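Local coordinates for protein Baccell_00875 (Bacteroides cellulosilyticus DSM 14838, PDB 5NOK) that is probably a polysaccharide lyase, perhaps one that removes rhamnose caps from arabinogalactan side chains, at residues 587-592 and 639-644; 27-32 and 237-242. All coordinates share one frame; numbering follows the deposited sequence.

Contact 1 (587-592 and 639-644)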
loop_
_atom_site.group_PDB
_atom_site.type_symbol
_atom_site.label_atom_id
_atom_site.label_comp_id
_atom_site.label_asym_id
_atom_site.label_seq_id
_atom_site.Cartn_x
_atom_site.Cartn_y
_atom_site.Cartn_z
ATOM N N LEU A 587 6.422 -1.739 2.982
ATOM C CA LEU A 587 5.171 -2.178 3.583
ATOM C C LEU A 587 4.845 -1.598 4.952
ATOM O O LEU A 587 3.699 -1.592 5.352
ATOM C CB LEU A 587 5.207 -3.707 3.727
ATOM C CG LEU A 587 5.603 -4.539 2.512
ATOM C CD1 LEU A 587 5.680 -6.018 2.902
ATOM C CD2 LEU A 587 4.598 -4.367 1.395
ATOM N N ASN A 588 5.849 -1.180 5.700
ATOM C CA ASN A 588 5.642 -0.862 7.107
ATOM C C ASN A 588 4.779 0.411 7.264
ATOM O O ASN A 588 5.220 1.514 6.900
ATOM C CB ASN A 588 6.978 -0.691 7.798
ATOM C CG ASN A 588 6.845 -0.732 9.310
ATOM O OD1 ASN A 588 6.850 -1.816 9.919
ATOM N ND2 ASN A 588 6.724 0.422 9.914
ATOM N N GLU A 589 3.554 0.223 7.774
ATOM C CA GLU A 589 2.514 1.264 7.878
ATOM C C GLU A 589 2.184 1.899 6.519
ATOM O O GLU A 589 1.865 3.083 6.457
ATOM C CB GLU A 589 2.889 2.363 8.879
ATOM C CG GLU A 589 3.200 1.895 10.295
ATOM C CD GLU A 589 2.980 2.993 11.341
ATOM O OE1 GLU A 589 3.975 3.671 11.739
ATOM O OE2 GLU A 589 1.796 3.162 11.752
ATOM N N VAL A 590 2.244 1.101 5.448
ATOM C CA VAL A 590 1.963 1.567 4.099
ATOM C C VAL A 590 0.654 0.956 3.652
ATOM O O VAL A 590 0.583 -0.244 3.476
ATOM C CB VAL A 590 3.107 1.163 3.131
ATOM C CG1 VAL A 590 2.778 1.554 1.716
ATOM C CG2 VAL A 590 4.411 1.830 3.544
ATOM N N ALA A 591 -0.368 1.773 3.413
ATOM C CA ALA A 591 -1.673 1.241 3.028
ATOM C C ALA A 591 -1.638 0.389 1.750
ATOM O O ALA A 591 -0.914 0.686 0.822
ATOM C CB ALA A 591 -2.688 2.355 2.871
ATOM N N ILE A 592 -2.446 -0.668 1.762
ATOM C CA ILE A 592 -2.694 -1.497 0.657
ATOM C C ILE A 592 -3.369 -0.656 -0.403
ATOM O O ILE A 592 -4.443 -0.116 -0.174
ATOM C CB ILE A 592 -3.631 -2.669 1.045
ATOM C CG1 ILE A 592 -2.903 -3.653 1.998
ATOM C CG2 ILE A 592 -4.089 -3.419 -0.208
ATOM C CD1 ILE A 592 -3.836 -4.619 2.679
ATOM N N GLU A 639 5.675 9.988 11.026
ATOM C CA GLU A 639 7.015 10.096 10.503
ATOM C C GLU A 639 7.465 8.807 9.805
ATOM O O GLU A 639 8.175 8.851 8.792
ATOM C CB GLU A 639 7.991 10.481 11.627
ATOM C CG GLU A 639 7.752 11.901 12.154
ATOM C CD GLU A 639 8.449 12.249 13.474
ATOM O OE1 GLU A 639 9.357 11.503 13.900
ATOM O OE2 GLU A 639 8.093 13.305 14.071
ATOM N N ASN A 640 7.056 7.665 10.342
ATOM C CA ASN A 640 7.394 6.381 9.751
ATOM C C ASN A 640 6.757 6.207 8.360
ATOM O O ASN A 640 7.455 5.859 7.410
ATOM C CB ASN A 640 7.002 5.243 10.699
ATOM C CG ASN A 640 7.338 3.894 10.141
ATOM O OD1 ASN A 640 8.492 3.622 9.832
ATOM N ND2 ASN A 640 6.327 3.043 9.989
ATOM N N VAL A 641 5.467 6.496 8.253
ATOM C CA VAL A 641 4.727 6.402 6.997
ATOM C C VAL A 641 5.349 7.210 5.877
ATOM O O VAL A 641 5.552 6.690 4.775
ATOM C CB VAL A 641 3.283 6.910 7.140
ATOM C CG1 VAL A 641 2.548 6.852 5.804
ATOM C CG2 VAL A 641 2.537 6.103 8.202
ATOM N N VAL A 642 5.608 8.488 6.149
ATOM C CA VAL A 642 6.147 9.374 5.136
ATOM C C VAL A 642 7.598 9.065 4.821
ATOM O O VAL A 642 8.034 9.232 3.683
ATOM C CB VAL A 642 5.975 10.880 5.469
ATOM C CG1 VAL A 642 4.498 11.241 5.550
ATOM C CG2 VAL A 642 6.717 11.290 6.730
ATOM N N ARG A 643 8.345 8.620 5.817
ATOM C CA ARG A 643 9.714 8.219 5.602
ATOM C C ARG A 643 9.821 7.052 4.602
ATOM O O ARG A 643 10.715 7.019 3.769
ATOM C CB ARG A 643 10.340 7.846 6.950
ATOM C CG ARG A 643 11.696 7.221 6.847
ATOM C CD ARG A 643 12.531 7.371 8.101
ATOM N NE ARG A 643 11.795 7.320 9.362
ATOM C CZ ARG A 643 11.185 6.256 9.862
ATOM N NH1 ARG A 643 10.581 6.378 11.042
ATOM N NH2 ARG A 643 11.142 5.071 9.192
ATOM N N ASN A 644 8.883 6.123 4.688
ATOM C CA ASN A 644 8.905 4.916 3.892
ATOM C C ASN A 644 8.588 5.246 2.427
ATOM O O ASN A 644 9.053 4.547 1.515
ATOM C CB ASN A 644 7.965 3.868 4.502
ATOM C CG ASN A 644 8.515 3.271 5.818
ATOM O OD1 ASN A 644 9.683 3.413 6.129
ATOM N ND2 ASN A 644 7.658 2.623 6.597
#
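E589, in a type II beta turn running from L587 to V590, lies against V641 of helix 633-644, with their CA atoms 5.7 Å apart. The carbonyl of N588 belongs to the turn's central peptide and points outward to the helix. There N644 ND2 donates to N588 O at 2.7 Å. The acceptor lies almost in the plane of the N644 amide, but the N-H is well bent at 136°. One turn back, N640 ND2 donates to E589 OE1 at 3.0 Å. The carboxylate offers its anti lone pair, and the two flat groups are nearly coplanar, 21° apart. CG of N640 stands anti to the backbone N (chi1 -180°), which carries the amide out to the turn. R643 NH2 donates to N640 OD1 at 3.1 Å on an in-plane lone pair. V641 CG2 packs on E589 CB at 3.8 Å. E589 OE2 is held separately by a salt bridge to R637, earlier on the same helix. Bonds at both ends fix the rotation of the N640 amide. Two asparagine amides and a salt bridge from the helix thus hold a largely buried turn, with V641 and V590 adding apolar contact.

Contact 2 (27-32 and 237-242)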
loop_
_atom_site.group_PDB
_atom_site.type_symbol
_atom_site.label_atom_id
_atom_site.label_comp_id
_atom_site.label_asym_id
_atom_site.label_seq_id
_atom_site.Cartn_x
_atom_site.Cartn_y
_atom_site.Cartn_z
ATOM N N PHE A 27 -12.840 -18.815 18.444
ATOM C CA PHE A 27 -13.499 -19.017 17.126
ATOM C C PHE A 27 -12.793 -20.099 16.306
ATOM O O PHE A 27 -11.887 -19.805 15.514
ATOM C CB PHE A 27 -13.541 -17.732 16.305
ATOM C CG PHE A 27 -14.190 -16.566 16.988
ATOM C CD1 PHE A 27 -13.441 -15.719 17.800
ATOM C CD2 PHE A 27 -15.508 -16.253 16.761
ATOM C CE1 PHE A 27 -14.011 -14.609 18.418
ATOM C CE2 PHE A 27 -16.087 -15.141 17.367
ATOM C CZ PHE A 27 -15.338 -14.325 18.207
ATOM N N PRO A 28 -13.207 -21.361 16.477
ATOM C CA PRO A 28 -12.630 -22.435 15.684
ATOM C C PRO A 28 -12.810 -22.255 14.158
ATOM O O PRO A 28 -13.875 -21.813 13.691
ATOM C CB PRO A 28 -13.380 -23.686 16.154
ATOM C CG PRO A 28 -14.044 -23.316 17.432
ATOM C CD PRO A 28 -14.200 -21.835 17.453
ATOM N N VAL A 29 -11.766 -22.610 13.407
ATOM C CA VAL A 29 -11.793 -22.539 11.954
ATOM C C VAL A 29 -12.674 -23.671 11.465
ATOM O O VAL A 29 -12.508 -24.798 11.883
ATOM C CB VAL A 29 -10.371 -22.648 11.342
ATOM C CG1 VAL A 29 -10.430 -22.856 9.833
ATOM C CG2 VAL A 29 -9.555 -21.411 11.676
ATOM N N GLU A 30 -13.597 -23.358 10.563
ATOM C CA GLU A 30 -14.382 -24.365 9.839
ATOM C C GLU A 30 -14.223 -24.223 8.344
ATOM O O GLU A 30 -13.853 -23.166 7.834
ATOM C CB GLU A 30 -15.859 -24.209 10.186
ATOM C CG GLU A 30 -16.163 -24.588 11.630
ATOM C CD GLU A 30 -17.647 -24.574 11.934
ATOM O OE1 GLU A 30 -18.346 -23.667 11.421
ATOM O OE2 GLU A 30 -18.102 -25.473 12.685
HETATM N N MSE A 31 -14.519 -25.288 7.626
HETATM C CA MSE A 31 -14.379 -25.260 6.188
HETATM C C MSE A 31 -15.268 -26.208 5.465
HETATM O O MSE A 31 -15.771 -27.167 6.042
HETATM C CB MSE A 31 -12.947 -25.613 5.804
HETATM C CG MSE A 31 -12.661 -27.081 6.113
HETATM SE SE MSE A 31 -10.783 -27.326 6.608
HETATM C CE MSE A 31 -11.064 -26.457 8.354
ATOM N N ARG A 32 -15.453 -25.928 4.176
ATOM C CA ARG A 32 -16.080 -26.853 3.249
ATOM C C ARG A 32 -15.004 -27.218 2.224
ATOM O O ARG A 32 -14.322 -26.350 1.694
ATOM C CB ARG A 32 -17.319 -26.216 2.598
ATOM N N TRP A 237 1.540 -24.763 7.315
ATOM C CA TRP A 237 1.067 -23.553 7.981
ATOM C C TRP A 237 -0.091 -23.800 8.875
ATOM O O TRP A 237 -0.773 -24.825 8.730
ATOM C CB TRP A 237 0.763 -22.443 6.983
ATOM C CG TRP A 237 -0.183 -22.746 5.873
ATOM C CD1 TRP A 237 -1.429 -23.326 5.963
ATOM C CD2 TRP A 237 -0.007 -22.389 4.505
ATOM N NE1 TRP A 237 -2.024 -23.359 4.721
ATOM C CE2 TRP A 237 -1.171 -22.800 3.807
ATOM C CE3 TRP A 237 1.026 -21.757 3.786
ATOM C CZ2 TRP A 237 -1.332 -22.597 2.425
ATOM C CZ3 TRP A 237 0.864 -21.570 2.400
ATOM C CH2 TRP A 237 -0.302 -21.993 1.740
ATOM N N HIS A 238 -0.278 -22.870 9.821
ATOM C CA HIS A 238 -1.444 -22.827 10.702
ATOM C C HIS A 238 -2.297 -21.617 10.339
ATOM O O HIS A 238 -1.764 -20.494 10.146
ATOM C CB HIS A 238 -1.051 -22.635 12.167
ATOM C CG HIS A 238 -0.444 -23.833 12.827
ATOM N ND1 HIS A 238 0.507 -24.633 12.216
ATOM C CD2 HIS A 238 -0.563 -24.293 14.097
ATOM C CE1 HIS A 238 0.914 -25.560 13.072
ATOM N NE2 HIS A 238 0.281 -25.372 14.219
ATOM N N VAL A 239 -3.604 -21.858 10.255
ATOM C CA VAL A 239 -4.630 -20.830 10.001
ATOM C C VAL A 239 -5.554 -20.756 11.228
ATOM O O VAL A 239 -5.952 -21.788 11.765
ATOM C CB VAL A 239 -5.453 -21.153 8.749
ATOM C CG1 VAL A 239 -6.567 -20.139 8.564
ATOM C CG2 VAL A 239 -4.555 -21.201 7.519
ATOM N N PHE A 240 -5.860 -19.537 11.685
ATOM C CA PHE A 240 -6.457 -19.352 13.006
ATOM C C PHE A 240 -7.075 -17.981 13.146
ATOM O O PHE A 240 -6.649 -17.039 12.503
ATOM C CB PHE A 240 -5.397 -19.544 14.100
ATOM C CG PHE A 240 -4.220 -18.615 13.953
ATOM C CD1 PHE A 240 -4.239 -17.353 14.515
ATOM C CD2 PHE A 240 -3.104 -18.985 13.205
ATOM C CE1 PHE A 240 -3.168 -16.482 14.356
ATOM C CE2 PHE A 240 -2.014 -18.125 13.065
ATOM C CZ PHE A 240 -2.063 -16.867 13.626
ATOM N N ALA A 241 -8.082 -17.913 14.006
ATOM C CA ALA A 241 -8.724 -16.662 14.399
ATOM C C ALA A 241 -7.856 -15.895 15.358
ATOM O O ALA A 241 -7.162 -16.468 16.157
ATOM C CB ALA A 241 -10.064 -16.949 15.072
ATOM N N HIS A 242 -7.919 -14.582 15.297
ATOM C CA HIS A 242 -7.264 -13.755 16.283
ATOM C C HIS A 242 -8.022 -12.448 16.437
ATOM O O HIS A 242 -8.962 -12.162 15.695
ATOM C CB HIS A 242 -5.792 -13.528 15.929
ATOM C CG HIS A 242 -5.576 -12.678 14.720
ATOM N ND1 HIS A 242 -5.597 -11.299 14.757
ATOM C CD2 HIS A 242 -5.295 -13.020 13.444
ATOM C CE1 HIS A 242 -5.367 -10.832 13.548
ATOM N NE2 HIS A 242 -5.162 -11.858 12.736
HETATM O O HOH W 1 -9.345 -20.401 15.247
#
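F27 and V29 both point toward strand 237-242. The side chain of A241 points back to meet F27. Their CB atoms pack at 3.8 Å, and A241 CB also rests 3.4 Å from F27 O. The aromatic ring of F27 does not make this touch. With CG anti to the carbonyl carbon (chi1 -56°), the ring leads away from A241, so that CB makes the contact. V29 reaches in with one branch. Its CG2 lies 3.6 Å from V239 O and 4.0 Å from F240 CA, so it sits over the backbone of the opposing strand. The same methyl meets V239 CG1 at a looser 4.5 Å. F240 points away; its ring touches F248 and K251 of helix 245-254 and makes a cation-pi contact with K255. No direct hydrogen bond joins the two segments. One water links them: it donates to F27 O at 2.6 Å and accepts from A241 N at 3.1 Å. L43 and L45 of strand 40-45 and L123 of strand 122-131 also press on V29. The short strand axes approach to 8.1 Å and cross at 121°; with no direct bond, the strands are not paired here. A small two-stranded antiparallel sheet, 29-33 with 40-45, packs obliquely against the end of strand 232-242 in an eight-stranded antiparallel sheet, and V29 is also tied by a backbone bond to G121.

Contact 1 lies close to the middle of the chain, about 8 Å from its centre to the chain's centre. Contact 2 is about 26 Å out, yet most of its touching residues are also buried. They share no helix or strand. The first joins a loop to a helix in the C-terminal helical part; the second joins two strands in the N-terminal beta-rich part. Their chemistry differs accordingly. In contact 1, amides of the helix bind a carbonyl and a carboxylate of the loop, whereas aliphatic carbons and a bridging water join the two segments of contact 2. Strand 163-168, on the edge of the sheet that holds 237-242, touches the loop of contact 1 through L587 and I592, so the two regions adjoin.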